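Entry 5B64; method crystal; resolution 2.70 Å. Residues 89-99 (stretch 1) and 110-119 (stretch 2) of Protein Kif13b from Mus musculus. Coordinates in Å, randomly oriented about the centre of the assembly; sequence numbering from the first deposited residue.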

# COMPACT_ATOMS: atom_id res chain seq x y z
N LEU B 89 13.81 -4.02 12.97
CA LEU B 89 13.96 -2.67 13.47
C LEU B 89 12.95 -1.77 12.74
O LEU B 89 12.26 -0.95 13.36
CB LEU B 89 15.39 -2.19 13.25
CG LEU B 89 16.42 -2.38 14.36
CD1 LEU B 89 16.10 -3.59 15.21
CD2 LEU B 89 17.86 -2.48 13.79
N ASP B 90 12.85 -1.96 11.43
CA ASP B 90 12.00 -1.16 10.58
C ASP B 90 10.51 -1.49 10.71
O ASP B 90 9.67 -0.59 10.73
CB ASP B 90 12.44 -1.28 9.12
CG ASP B 90 13.83 -0.71 8.88
OD1 ASP B 90 14.18 0.33 9.50
OD2 ASP B 90 14.58 -1.30 8.07
N MET B 91 10.19 -2.78 10.79
CA MET B 91 8.82 -3.26 10.94
C MET B 91 8.19 -2.75 12.25
O MET B 91 7.08 -2.22 12.25
CB MET B 91 8.80 -4.80 10.92
CG MET B 91 9.47 -5.45 9.71
SD MET B 91 9.22 -7.25 9.75
CE MET B 91 10.39 -7.84 8.54
N ARG B 92 8.92 -2.93 13.35
CA ARG B 92 8.54 -2.34 14.64
C ARG B 92 8.28 -0.84 14.58
O ARG B 92 7.26 -0.37 15.08
CB ARG B 92 9.60 -2.64 15.70
CG ARG B 92 9.75 -4.11 16.00
CD ARG B 92 10.87 -4.37 16.99
NE ARG B 92 11.13 -5.79 17.15
CZ ARG B 92 12.32 -6.36 17.06
NH1 ARG B 92 13.40 -5.63 16.83
NH2 ARG B 92 12.43 -7.68 17.22
N ASP B 93 9.20 -0.10 13.96
CA ASP B 93 9.02 1.34 13.70
C ASP B 93 7.75 1.64 12.95
O ASP B 93 6.97 2.49 13.38
CB ASP B 93 10.18 1.90 12.88
CG ASP B 93 11.44 2.08 13.70
OD1 ASP B 93 11.38 1.89 14.93
OD2 ASP B 93 12.50 2.41 13.10
N LEU B 94 7.55 0.95 11.82
CA LEU B 94 6.39 1.20 10.96
C LEU B 94 5.10 0.88 11.71
O LEU B 94 4.10 1.61 11.63
CB LEU B 94 6.47 0.36 9.69
CG LEU B 94 5.48 0.73 8.58
CD1 LEU B 94 5.71 2.17 8.10
CD2 LEU B 94 5.56 -0.25 7.40
N TYR B 95 5.14 -0.20 12.46
CA TYR B 95 4.02 -0.62 13.28
C TYR B 95 3.63 0.43 14.32
O TYR B 95 2.46 0.78 14.46
CB TYR B 95 4.36 -1.94 13.97
CG TYR B 95 3.22 -2.48 14.77
CD1 TYR B 95 2.18 -3.17 14.15
CD2 TYR B 95 3.17 -2.30 16.15
CE1 TYR B 95 1.12 -3.69 14.90
CE2 TYR B 95 2.11 -2.80 16.90
CZ TYR B 95 1.09 -3.49 16.27
OH TYR B 95 0.04 -3.99 17.01
N GLN B 96 4.62 0.92 15.07
CA GLN B 96 4.34 1.90 16.11
C GLN B 96 3.89 3.20 15.47
O GLN B 96 3.05 3.90 16.01
CB GLN B 96 5.58 2.12 16.98
CG GLN B 96 5.36 3.12 18.08
CD GLN B 96 6.61 3.35 18.91
OE1 GLN B 96 7.72 3.48 18.37
NE2 GLN B 96 6.45 3.41 20.23
N GLU B 97 4.44 3.50 14.30
CA GLU B 97 4.00 4.67 13.56
C GLU B 97 2.53 4.52 13.15
O GLU B 97 1.75 5.47 13.23
CB GLU B 97 4.88 4.90 12.33
CG GLU B 97 4.83 6.33 11.84
CD GLU B 97 5.45 6.54 10.47
OE1 GLU B 97 5.29 7.67 9.91
OE2 GLU B 97 6.10 5.60 9.96
N TRP B 98 2.16 3.32 12.71
CA TRP B 98 0.80 3.02 12.30
C TRP B 98 -0.18 3.15 13.47
O TRP B 98 -1.20 3.84 13.35
CB TRP B 98 0.75 1.61 11.71
CG TRP B 98 -0.61 1.20 11.25
CD1 TRP B 98 -1.35 1.76 10.25
CD2 TRP B 98 -1.38 0.10 11.75
NE1 TRP B 98 -2.54 1.09 10.10
CE2 TRP B 98 -2.58 0.07 11.01
CE3 TRP B 98 -1.18 -0.85 12.75
CZ2 TRP B 98 -3.58 -0.88 11.24
CZ3 TRP B 98 -2.17 -1.80 12.98
CH2 TRP B 98 -3.35 -1.81 12.23
N LYS B 99 0.16 2.49 14.58
CA LYS B 99 -0.65 2.48 15.81
C LYS B 99 -0.87 3.85 16.46
O LYS B 99 -1.79 4.04 17.25
CB LYS B 99 -0.03 1.55 16.85
CG LYS B 99 -0.44 0.11 16.70
CD LYS B 99 -1.95 0.04 16.58
CE LYS B 99 -2.50 -1.38 16.65
NZ LYS B 99 -3.97 -1.36 16.41
N SER B 110 -1.78 6.28 1.68
CA SER B 110 -0.81 5.83 0.68
C SER B 110 0.55 5.51 1.30
O SER B 110 1.20 4.52 0.93
CB SER B 110 -0.65 6.88 -0.42
OG SER B 110 0.15 6.37 -1.49
N TYR B 111 0.98 6.34 2.25
CA TYR B 111 2.23 6.11 2.93
C TYR B 111 2.29 4.70 3.52
O TYR B 111 3.25 3.98 3.29
CB TYR B 111 2.49 7.19 3.98
CG TYR B 111 3.62 6.80 4.91
CD1 TYR B 111 3.37 6.04 6.05
CD2 TYR B 111 4.94 7.16 4.63
CE1 TYR B 111 4.38 5.65 6.88
CE2 TYR B 111 5.97 6.78 5.47
CZ TYR B 111 5.68 6.02 6.60
OH TYR B 111 6.69 5.62 7.46
N PHE B 112 1.28 4.30 4.28
CA PHE B 112 1.24 2.96 4.86
C PHE B 112 1.06 1.86 3.80
O PHE B 112 1.62 0.77 3.93
CB PHE B 112 0.20 2.84 6.00
CG PHE B 112 0.60 3.60 7.24
CD1 PHE B 112 1.61 3.12 8.08
CD2 PHE B 112 0.02 4.83 7.55
CE1 PHE B 112 2.01 3.84 9.21
CE2 PHE B 112 0.41 5.56 8.70
CZ PHE B 112 1.41 5.06 9.52
N LYS B 113 0.29 2.15 2.75
CA LYS B 113 0.06 1.15 1.72
C LYS B 113 1.37 0.79 1.02
O LYS B 113 1.65 -0.38 0.76
CB LYS B 113 -0.97 1.63 0.68
CG LYS B 113 -1.17 0.61 -0.46
CD LYS B 113 -1.96 1.19 -1.64
CE LYS B 113 -1.13 1.26 -2.95
NZ LYS B 113 -1.14 0.01 -3.81
N ARG B 114 2.18 1.81 0.73
CA ARG B 114 3.38 1.62 -0.06
C ARG B 114 4.58 1.14 0.76
O ARG B 114 5.52 0.60 0.20
CB ARG B 114 3.73 2.92 -0.81
CG ARG B 114 2.68 3.33 -1.78
CD ARG B 114 3.13 4.46 -2.67
NE ARG B 114 3.99 4.05 -3.78
CZ ARG B 114 3.56 3.48 -4.91
NH1 ARG B 114 2.26 3.21 -5.08
NH2 ARG B 114 4.43 3.18 -5.86
N ALA B 115 4.55 1.34 2.08
CA ALA B 115 5.71 1.01 2.90
C ALA B 115 5.80 -0.49 3.16
O ALA B 115 4.99 -1.05 3.90
CB ALA B 115 5.72 1.82 4.22
N ASP B 116 6.80 -1.13 2.55
CA ASP B 116 6.92 -2.58 2.58
C ASP B 116 8.32 -3.10 2.93
O ASP B 116 9.07 -3.52 2.05
CB ASP B 116 6.50 -3.15 1.23
CG ASP B 116 6.20 -4.61 1.29
OD1 ASP B 116 6.48 -5.22 2.34
OD2 ASP B 116 5.68 -5.16 0.29
N PRO B 117 8.66 -3.07 4.22
CA PRO B 117 9.95 -3.64 4.63
C PRO B 117 9.86 -5.17 4.76
O PRO B 117 10.81 -5.82 5.21
CB PRO B 117 10.18 -3.00 6.01
CG PRO B 117 8.78 -2.75 6.54
CD PRO B 117 7.92 -2.45 5.34
N PHE B 118 8.71 -5.73 4.38
CA PHE B 118 8.42 -7.14 4.64
C PHE B 118 8.86 -8.06 3.50
O PHE B 118 9.12 -9.26 3.70
CB PHE B 118 6.93 -7.35 4.95
CG PHE B 118 6.41 -6.51 6.09
CD1 PHE B 118 5.71 -5.32 5.83
CD2 PHE B 118 6.61 -6.89 7.43
CE1 PHE B 118 5.22 -4.54 6.88
CE2 PHE B 118 6.12 -6.10 8.48
CZ PHE B 118 5.43 -4.93 8.21
N TYR B 119 8.95 -7.51 2.30
CA TYR B 119 9.29 -8.32 1.14
C TYR B 119 10.02 -7.46 0.10
O TYR B 119 9.78 -6.26 0.00
CB TYR B 119 8.01 -8.97 0.58
CG TYR B 119 8.20 -9.80 -0.66
CD1 TYR B 119 8.62 -11.14 -0.57
CD2 TYR B 119 7.97 -9.26 -1.92
CE1 TYR B 119 8.80 -11.90 -1.72
CE2 TYR B 119 8.16 -10.02 -3.07
CZ TYR B 119 8.57 -11.33 -2.96
OH TYR B 119 8.74 -12.07 -4.11

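Residues 89-99 form one uninterrupted piece of a longer helix, held by regular i to i+4 backbone hydrogen bonds such as Leu 94 N to Asp 90 O at 2.8 Å. The second stretch is helical only through Arg 114; its last helical turn closes with a weak bond from Ala 115 N to Tyr 111 O, 3.2 Å, and Ala 115 is the first residue to leave helical phi/psi. The two helices run nearly antiparallel, at 152°, and their axes come no closer than 11.6 Å. That is a wide spacing, and large side chains fill much of it. In the helical part Trp 98 CA lies 7.5 Å from Phe 112 CA; past the helix end, Leu 94 CA and Ala 115 CA are 8.1 Å apart, and only at Pro 117 does the chain draw nearer, its CA 6.4 Å from Met 91 CA. The turn that follows is steadied from within, because Asp 116, whose CA-to-CB bond points away from the first helix, accepts a hydrogen bond at OD1 from Phe 118 N, 3.1 Å, and a weak one from Tyr 119 N, 3.4 Å.

The contacting residues of the first helix, Asp 90, Met 91, Leu 94, Glu 97 and Trp 98, follow the three-and-four spacing that keeps them on one side. Leu 94 is the hub. It points toward the second stretch and loses more area to it than any other residue. CD1 packs 3.9 Å from Tyr 111 CE1 and 4.2 Å from Phe 112 CE1, on the helical part; CD2 lies 3.8 Å from Pro 117 CD and 4.3 Å from Phe 118 CE1. One leucine thus bridges the helix and the loop that leaves it. The small side chain of Ala 115 points toward the first helix and meets both methyls, its CB 3.9 Å from Leu 94 CD1 and 3.8 Å from Leu 94 CD2.

One turn earlier, Met 91 covers the loop end. With chi1 at m and chi2 at t, SD lies 3.5 Å from Phe 118 CD2; chi3, also t, sets only the position of CE. The sulfur approaches the ring obliquely, 4.5 Å from its centroid. Met 91 CG also packs 4.2 Å from Pro 117 CG.

At the other end, Phe 112 packs against the Leu 94 to Trp 98 turn. Its CE1 comes within 3.4 Å of Trp 98 CA and 3.6 Å of Trp 98 CB, so it packs against the helix backbone as well as the side chain. The edge of the indole is turned toward the face of the Phe 112 ring, with the planes at 68° and the centroids of the five-membered and phenyl rings 5.1 Å apart.

A single hydrogen bond joins the stretches: Tyr 111 OH donates to Glu 97 OE2 at 2.6 Å. The carboxylate oxygen sits at the ring edge, near its plane, where a phenol can direct its proton. The rule to read here is economical: a central leucine, Met 91, Ala 115, Pro 117 and aromatic rings supply the packing, and one short, directional bond engages OE2 of a carboxylate whose OE1 is bonded elsewhere in the structure.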